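Local coordinates for putative fructose-bisphosphate aldolase (Coccidioides immitis, PDB 3PM6), which is a putative class II fructose-bisphosphate aldolase, a zinc-binding protein built on a closed eight-stranded beta/alpha (TIM) barrel, at residues E96-A101 against V119-F124; D115-D120 against A138-R143; E128-T133 against V181-N186. One frame throughout, in Å; residues are numbered along the deposited sequence.

Interaction 1 (E96-A101 against V119-F124); sequences EIIKRA and VDMSHF
I98, on helix 95-103, points its CD1 at V119, the end of barrel strand 116-119, and at M121 in the loop that follows. The tight part is small. I98 CD1 meets M121 CE tip to tip at 3.4 Å, closer than two methyls usually sit, while V119 CG1 lies 3.9 Å from the same I98 CD1, the two side chains crossing at about a right angle. M121 gets there by folding back: its CG stands beside the backbone N (chi1 -59°), and further bends at chi2 and chi3 carry the terminal methyl toward the helix. Beyond M121 the loop makes no contact with 96-101; a type I turn from M121 to F124 leads the chain to the exposed F124, and on the helix R100 is likewise exposed, paired with D67. The polar work is done within the loop. D120 OD1 closes an Asx turn by accepting S122 N at 3.2 Å on the anti side, tilted out of the carboxylate plane, and its syn lone pair takes S122 OG at 2.8 Å. D120 OD2 is bound by Q93 and by ND1 of H91, a zinc ligand. Across the interface the chemistry is purely apolar: side-chain methyls pack the helix against strand end and loop, while hydrogen bonds shape the loop and orient the D120 carboxylate, probably helping to hold H91 in place.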
# COMPACT_ATOMS: atom_id res chain seq x y z
N GLU A 96 20.66 -10.62 -7.31
CA GLU A 96 20.02 -11.20 -6.13
C GLU A 96 18.60 -10.69 -5.91
O GLU A 96 17.68 -11.44 -5.60
CB GLU A 96 20.87 -10.97 -4.86
N ILE A 97 18.40 -9.39 -6.10
CA ILE A 97 17.07 -8.81 -5.94
C ILE A 97 16.10 -9.24 -7.04
O ILE A 97 14.89 -9.34 -6.84
CB ILE A 97 17.15 -7.28 -5.87
CG1 ILE A 97 17.52 -6.86 -4.44
CG2 ILE A 97 15.80 -6.67 -6.16
CD1 ILE A 97 18.96 -7.05 -4.06
N ILE A 98 16.64 -9.47 -8.23
CA ILE A 98 15.81 -9.86 -9.37
C ILE A 98 15.23 -11.26 -9.08
O ILE A 98 14.03 -11.49 -9.20
CB ILE A 98 16.65 -9.76 -10.67
CG1 ILE A 98 16.84 -8.27 -11.01
CG2 ILE A 98 15.99 -10.52 -11.85
CD1 ILE A 98 17.84 -7.97 -12.12
N LYS A 99 16.09 -12.18 -8.67
CA LYS A 99 15.65 -13.54 -8.36
C LYS A 99 14.68 -13.50 -7.20
O LYS A 99 13.69 -14.20 -7.21
CB LYS A 99 16.83 -14.41 -7.98
CG LYS A 99 17.82 -14.55 -9.05
CD LYS A 99 19.16 -14.82 -8.38
CE LYS A 99 20.17 -15.15 -9.42
NZ LYS A 99 19.69 -16.33 -10.17
N ARG A 100 14.95 -12.65 -6.20
CA ARG A 100 14.05 -12.55 -5.06
C ARG A 100 12.67 -12.05 -5.51
O ARG A 100 11.62 -12.60 -5.12
CB ARG A 100 14.65 -11.64 -3.99
CG ARG A 100 13.77 -11.50 -2.73
CD ARG A 100 14.22 -10.33 -1.83
NE ARG A 100 13.31 -10.17 -0.69
CZ ARG A 100 13.54 -9.41 0.38
NH1 ARG A 100 12.64 -9.36 1.35
NH2 ARG A 100 14.66 -8.71 0.48
N ALA A 101 12.67 -11.03 -6.37
CA ALA A 101 11.39 -10.56 -6.95
C ALA A 101 10.72 -11.64 -7.82
O ALA A 101 9.51 -11.80 -7.77
CB ALA A 101 11.60 -9.28 -7.74
N VAL A 119 15.62 -5.97 -16.06
CA VAL A 119 16.96 -6.49 -15.71
C VAL A 119 17.95 -5.43 -16.15
O VAL A 119 18.39 -5.43 -17.30
CB VAL A 119 17.26 -7.86 -16.40
CG1 VAL A 119 18.58 -8.40 -15.95
CG2 VAL A 119 16.12 -8.86 -16.12
N ASP A 120 18.26 -4.51 -15.25
CA ASP A 120 19.03 -3.32 -15.55
C ASP A 120 20.47 -3.56 -15.10
O ASP A 120 20.83 -3.23 -13.97
CB ASP A 120 18.44 -2.10 -14.79
CG ASP A 120 19.19 -0.82 -15.11
OD1 ASP A 120 20.14 -0.92 -15.92
OD2 ASP A 120 18.82 0.28 -14.62
N MET A 121 21.28 -4.12 -15.98
CA MET A 121 22.70 -4.36 -15.66
C MET A 121 23.62 -3.31 -16.29
O MET A 121 24.81 -3.56 -16.55
CB MET A 121 23.07 -5.78 -16.13
CG MET A 121 22.19 -6.88 -15.44
SD MET A 121 22.55 -7.02 -13.67
CE MET A 121 20.94 -6.81 -12.91
N SER A 122 23.06 -2.12 -16.53
CA SER A 122 23.73 -1.09 -17.34
C SER A 122 24.91 -0.46 -16.62
O SER A 122 25.75 0.19 -17.25
CB SER A 122 22.72 0.02 -17.71
OG SER A 122 22.35 0.75 -16.54
N HIS A 123 24.98 -0.65 -15.30
CA HIS A 123 26.11 -0.17 -14.53
C HIS A 123 27.40 -0.97 -14.72
O HIS A 123 28.49 -0.48 -14.40
CB HIS A 123 25.75 -0.08 -13.05
CG HIS A 123 24.83 1.06 -12.72
ND1 HIS A 123 24.96 1.81 -11.57
CD2 HIS A 123 23.79 1.59 -13.40
CE1 HIS A 123 24.01 2.73 -11.54
NE2 HIS A 123 23.29 2.63 -12.64
N PHE A 124 27.27 -2.19 -15.24
CA PHE A 124 28.41 -3.06 -15.50
C PHE A 124 28.92 -2.80 -16.91
O PHE A 124 28.26 -2.11 -17.69
CB PHE A 124 28.02 -4.55 -15.28
CG PHE A 124 27.55 -4.85 -13.88
CD1 PHE A 124 28.45 -4.88 -12.81
CD2 PHE A 124 26.19 -5.06 -13.62
CE1 PHE A 124 28.01 -5.12 -11.50
CE2 PHE A 124 25.72 -5.31 -12.31
CZ PHE A 124 26.63 -5.34 -11.24

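Interaction 2 (D115-D120 against A138-R143); sequences DSIMVD and AYCNAR
I117 on strand 116-119 and C140 near the end of helix 126-141 are the closest backbone positions here, with 7.9 Å between I117 CA and C140 CA, a gap bridged by side chains alone. The strand is extended through I117 and tightens at V119, the centre of an inverse gamma turn. Alternation along it points I117 and V119 to the helix and turns S116 the other way. C140 SG lies against both, 4.0 Å from I117 CD1 and a looser 4.5 Å from V119 CG2. With SG beside the backbone N and anti to the carbonyl carbon (chi1 -68°), the sulfur is directed to the strand, and it makes apolar contacts with both branched residues. The extended I117 side chain (chi2 179°) brings CD1 to the sulfur. R143 folds back on Y139. Its NH1 donates to Y139 O at 2.9 Å in the carbonyl plane, on a lone pair, and the same NH1 lies 3.5 Å above the centre of the Y139 ring, so the guanidinium covers one ring face. Y139 OH is bound by D103, and K99 makes a cation-pi contact with the ring. The contact thus belongs to the beta-alpha-beta unit of strand 116-119, helix 126-141 and strand 146-149: C140 and V119 also touch T147 on the next strand, while I98 and A102 of helix 95-103 close the same apolar layer from the preceding helix.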
# COMPACT_ATOMS: atom_id res chain seq x y z
N ASP A 115 4.55 -8.94 -13.28
CA ASP A 115 4.34 -9.42 -14.65
C ASP A 115 5.62 -9.26 -15.49
O ASP A 115 5.82 -9.98 -16.46
CB ASP A 115 3.19 -8.66 -15.29
CG ASP A 115 1.91 -8.78 -14.48
OD1 ASP A 115 1.33 -9.88 -14.45
OD2 ASP A 115 1.47 -7.79 -13.87
N SER A 116 6.47 -8.29 -15.13
CA SER A 116 7.68 -7.98 -15.89
C SER A 116 8.72 -7.37 -15.00
O SER A 116 8.41 -6.82 -13.95
CB SER A 116 7.40 -7.06 -17.09
OG SER A 116 6.73 -5.88 -16.70
N ILE A 117 9.98 -7.46 -15.40
CA ILE A 117 11.03 -6.95 -14.51
C ILE A 117 12.03 -6.31 -15.42
O ILE A 117 12.32 -6.84 -16.48
CB ILE A 117 11.68 -8.12 -13.74
CG1 ILE A 117 10.69 -8.76 -12.75
CG2 ILE A 117 13.03 -7.71 -13.07
CD1 ILE A 117 11.30 -9.98 -11.95
N MET A 118 12.56 -5.17 -15.01
CA MET A 118 13.64 -4.61 -15.75
C MET A 118 14.96 -5.15 -15.25
O MET A 118 15.38 -4.81 -14.16
CB MET A 118 13.63 -3.06 -15.72
CG MET A 118 14.78 -2.48 -16.52
SD MET A 118 15.00 -0.70 -16.25
CE MET A 118 16.17 -0.40 -17.61
N VAL A 119 15.62 -5.97 -16.06
CA VAL A 119 16.96 -6.49 -15.71
C VAL A 119 17.95 -5.43 -16.15
O VAL A 119 18.39 -5.43 -17.30
CB VAL A 119 17.26 -7.86 -16.40
CG1 VAL A 119 18.58 -8.40 -15.95
CG2 VAL A 119 16.12 -8.86 -16.12
N ASP A 120 18.26 -4.51 -15.25
CA ASP A 120 19.03 -3.32 -15.55
C ASP A 120 20.47 -3.56 -15.10
O ASP A 120 20.83 -3.23 -13.97
CB ASP A 120 18.44 -2.10 -14.79
CG ASP A 120 19.19 -0.82 -15.11
OD1 ASP A 120 20.14 -0.92 -15.92
OD2 ASP A 120 18.82 0.28 -14.62
N ALA A 138 16.61 -15.80 -18.37
CA ALA A 138 16.25 -17.22 -18.24
C ALA A 138 15.50 -17.46 -16.94
O ALA A 138 14.42 -18.06 -16.92
CB ALA A 138 17.53 -18.11 -18.31
N TYR A 139 16.05 -16.93 -15.85
CA TYR A 139 15.47 -17.10 -14.53
C TYR A 139 14.05 -16.52 -14.44
O TYR A 139 13.14 -17.14 -13.86
CB TYR A 139 16.39 -16.50 -13.47
CG TYR A 139 16.07 -16.92 -12.06
CD1 TYR A 139 16.80 -17.96 -11.42
CD2 TYR A 139 15.06 -16.27 -11.34
CE1 TYR A 139 16.49 -18.34 -10.08
CE2 TYR A 139 14.75 -16.63 -10.02
CZ TYR A 139 15.47 -17.66 -9.39
OH TYR A 139 15.14 -17.99 -8.08
N CYS A 140 13.85 -15.33 -15.00
CA CYS A 140 12.54 -14.69 -15.02
C CYS A 140 11.54 -15.46 -15.92
O CYS A 140 10.37 -15.63 -15.58
CB CYS A 140 12.69 -13.25 -15.51
SG CYS A 140 13.59 -12.14 -14.37
N ASN A 141 12.00 -15.83 -17.11
CA ASN A 141 11.17 -16.52 -18.09
C ASN A 141 10.64 -17.85 -17.53
O ASN A 141 9.44 -18.14 -17.62
CB ASN A 141 11.96 -16.77 -19.37
CG ASN A 141 12.13 -15.53 -20.23
OD1 ASN A 141 11.69 -14.42 -19.86
ND2 ASN A 141 12.78 -15.70 -21.39
N ALA A 142 11.53 -18.63 -16.92
CA ALA A 142 11.14 -19.86 -16.18
C ALA A 142 9.94 -19.64 -15.27
O ALA A 142 9.22 -20.59 -14.98
CB ALA A 142 12.31 -20.40 -15.37
N ARG A 143 9.72 -18.38 -14.84
CA ARG A 143 8.69 -18.11 -13.86
C ARG A 143 7.51 -17.32 -14.42
O ARG A 143 6.68 -16.78 -13.66
CB ARG A 143 9.30 -17.46 -12.62
CG ARG A 143 10.21 -18.44 -11.84
CD ARG A 143 11.39 -17.78 -11.14
NE ARG A 143 12.13 -18.81 -10.42
CZ ARG A 143 13.06 -19.60 -10.95
NH1 ARG A 143 13.44 -19.47 -12.21
NH2 ARG A 143 13.62 -20.55 -10.20

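Interaction 3 (E128-T133 against V181-N186); sequences ENLRLT and VATGIN
T133 on helix 126-141 faces T183 in the type I turn V181-G184, their CA atoms 6.9 Å apart, where the chain leaves helix 174-181 and heads for barrel strand 187-188. This is helix-to-loop packing on the outer layer of the TIM barrel. G184, the first residue to depart from helical angles, has positive phi (85°) and turns the chain toward the strand. T183 carries most of the contact. Its CG2 reaches the helix at two atoms of L130, lying 3.9 Å from the carbonyl L130 O and 4.0 Å from L130 CD2, with the two side chains at about a right angle. L130 is only partly exposed at this point, and T183, T133 and I185 are all buried, so the methyls meet in an enclosed, water-poor setting. The T183 hydroxyl sits between its own backbone N and carbonyl carbon (chi1 59°) and is hydrogen-bonded to F180 O, just before the turn; toward the helix it offers only van der Waals contact, with T133 CG2 at 4.0 Å. I185 continues inward to T147 and A149 of strand 146-149, and F180 packs on T133 and L130, so helix 174-181 borders the same patch. With CG2 anti to the backbone N (chi1 -62°), T133 turns its methyl to the loop and OG1 to N129. That methyl packs against I185 as well, the two side chains crossing obliquely, with T133 CG2 3.8 Å from I185 CG2.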
# COMPACT_ATOMS: atom_id res chain seq x y z
N GLU A 128 29.59 -7.82 -19.43
CA GLU A 128 28.99 -8.30 -18.19
C GLU A 128 27.47 -8.06 -18.15
O GLU A 128 26.70 -8.93 -17.74
CB GLU A 128 29.70 -7.63 -16.99
CG GLU A 128 29.22 -8.10 -15.61
CD GLU A 128 29.73 -9.49 -15.25
OE1 GLU A 128 30.22 -10.26 -16.12
OE2 GLU A 128 29.64 -9.83 -14.07
N ASN A 129 27.05 -6.88 -18.59
CA ASN A 129 25.63 -6.55 -18.75
C ASN A 129 24.96 -7.65 -19.61
O ASN A 129 23.94 -8.22 -19.22
CB ASN A 129 25.55 -5.13 -19.37
CG ASN A 129 24.12 -4.61 -19.59
OD1 ASN A 129 23.11 -5.34 -19.50
ND2 ASN A 129 24.04 -3.30 -19.95
N LEU A 130 25.55 -7.99 -20.76
CA LEU A 130 24.96 -9.04 -21.61
C LEU A 130 24.89 -10.37 -20.90
O LEU A 130 23.86 -11.06 -20.97
CB LEU A 130 25.76 -9.25 -22.89
CG LEU A 130 25.54 -8.29 -24.02
CD1 LEU A 130 26.70 -8.54 -24.96
CD2 LEU A 130 24.17 -8.54 -24.70
N ARG A 131 26.00 -10.71 -20.21
CA ARG A 131 26.14 -11.99 -19.53
C ARG A 131 25.10 -12.15 -18.43
O ARG A 131 24.37 -13.15 -18.39
CB ARG A 131 27.56 -12.13 -18.93
CG ARG A 131 27.90 -13.55 -18.43
CD ARG A 131 29.22 -13.63 -17.65
NE ARG A 131 29.20 -12.86 -16.39
CZ ARG A 131 28.63 -13.29 -15.27
NH1 ARG A 131 28.01 -14.46 -15.22
NH2 ARG A 131 28.67 -12.55 -14.19
N LEU A 132 25.06 -11.20 -17.51
CA LEU A 132 24.07 -11.25 -16.44
C LEU A 132 22.63 -11.16 -17.01
O LEU A 132 21.75 -11.89 -16.55
CB LEU A 132 24.31 -10.14 -15.42
CG LEU A 132 25.60 -10.23 -14.63
CD1 LEU A 132 25.90 -8.85 -14.00
CD2 LEU A 132 25.54 -11.38 -13.59
N THR A 133 22.40 -10.28 -17.99
CA THR A 133 21.04 -10.15 -18.57
C THR A 133 20.57 -11.50 -19.14
O THR A 133 19.47 -11.96 -18.85
CB THR A 133 20.93 -9.02 -19.64
OG1 THR A 133 21.21 -7.75 -19.03
CG2 THR A 133 19.51 -8.96 -20.25
N VAL A 181 18.96 -8.39 -28.04
CA VAL A 181 17.81 -9.18 -28.55
C VAL A 181 18.07 -10.71 -28.44
O VAL A 181 17.15 -11.48 -28.14
CB VAL A 181 17.46 -8.78 -30.02
CG1 VAL A 181 16.62 -9.85 -30.72
CG2 VAL A 181 16.73 -7.44 -30.07
N ALA A 182 19.30 -11.14 -28.69
CA ALA A 182 19.69 -12.57 -28.58
C ALA A 182 19.63 -13.10 -27.14
O ALA A 182 19.64 -14.31 -26.93
CB ALA A 182 21.09 -12.82 -29.18
N THR A 183 19.59 -12.20 -26.14
CA THR A 183 19.46 -12.66 -24.75
C THR A 183 18.06 -13.14 -24.47
O THR A 183 17.84 -13.74 -23.43
CB THR A 183 19.78 -11.57 -23.71
OG1 THR A 183 18.90 -10.46 -23.89
CG2 THR A 183 21.22 -11.10 -23.82
N GLY A 184 17.11 -12.86 -25.37
CA GLY A 184 15.69 -13.21 -25.13
C GLY A 184 14.85 -12.21 -24.34
O GLY A 184 13.71 -12.51 -23.93
N ILE A 185 15.39 -11.01 -24.10
CA ILE A 185 14.59 -9.93 -23.48
C ILE A 185 13.37 -9.64 -24.32
O ILE A 185 13.38 -9.93 -25.49
CB ILE A 185 15.35 -8.61 -23.43
CG1 ILE A 185 15.70 -8.22 -24.86
CG2 ILE A 185 16.53 -8.73 -22.52
CD1 ILE A 185 16.74 -7.20 -24.98
N ASN A 186 12.33 -9.05 -23.74
CA ASN A 186 11.16 -8.66 -24.52
C ASN A 186 11.21 -7.20 -24.93
O ASN A 186 10.81 -6.87 -26.04
CB ASN A 186 9.89 -8.93 -23.74
CG ASN A 186 9.78 -10.38 -23.31
OD1 ASN A 186 9.99 -10.72 -22.12
ND2 ASN A 186 9.48 -11.26 -24.27

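In the fold
All three contacts lie on the same side of the chain's centre and are largely buried. Interactions 1 and 2 share V119 and D120 and meet through I98 CG2, 3.8 Å from C140 SG, forming one apolar layer between strand 116-119 and the two helices that flank it in sequence. Interactions 2 and 3 use different parts of helix 126-141, the first holding it to its own strand, the second to the chain after helix 174-181. Interaction 3 lies farthest out, its centre about 18 Å from the centre of the chain; there threonine methyls and a carbonyl join aliphatic side chains, whereas interactions 1 and 2 add sulfur-bearing ones. The shared D120 bonds the zinc ligand H91.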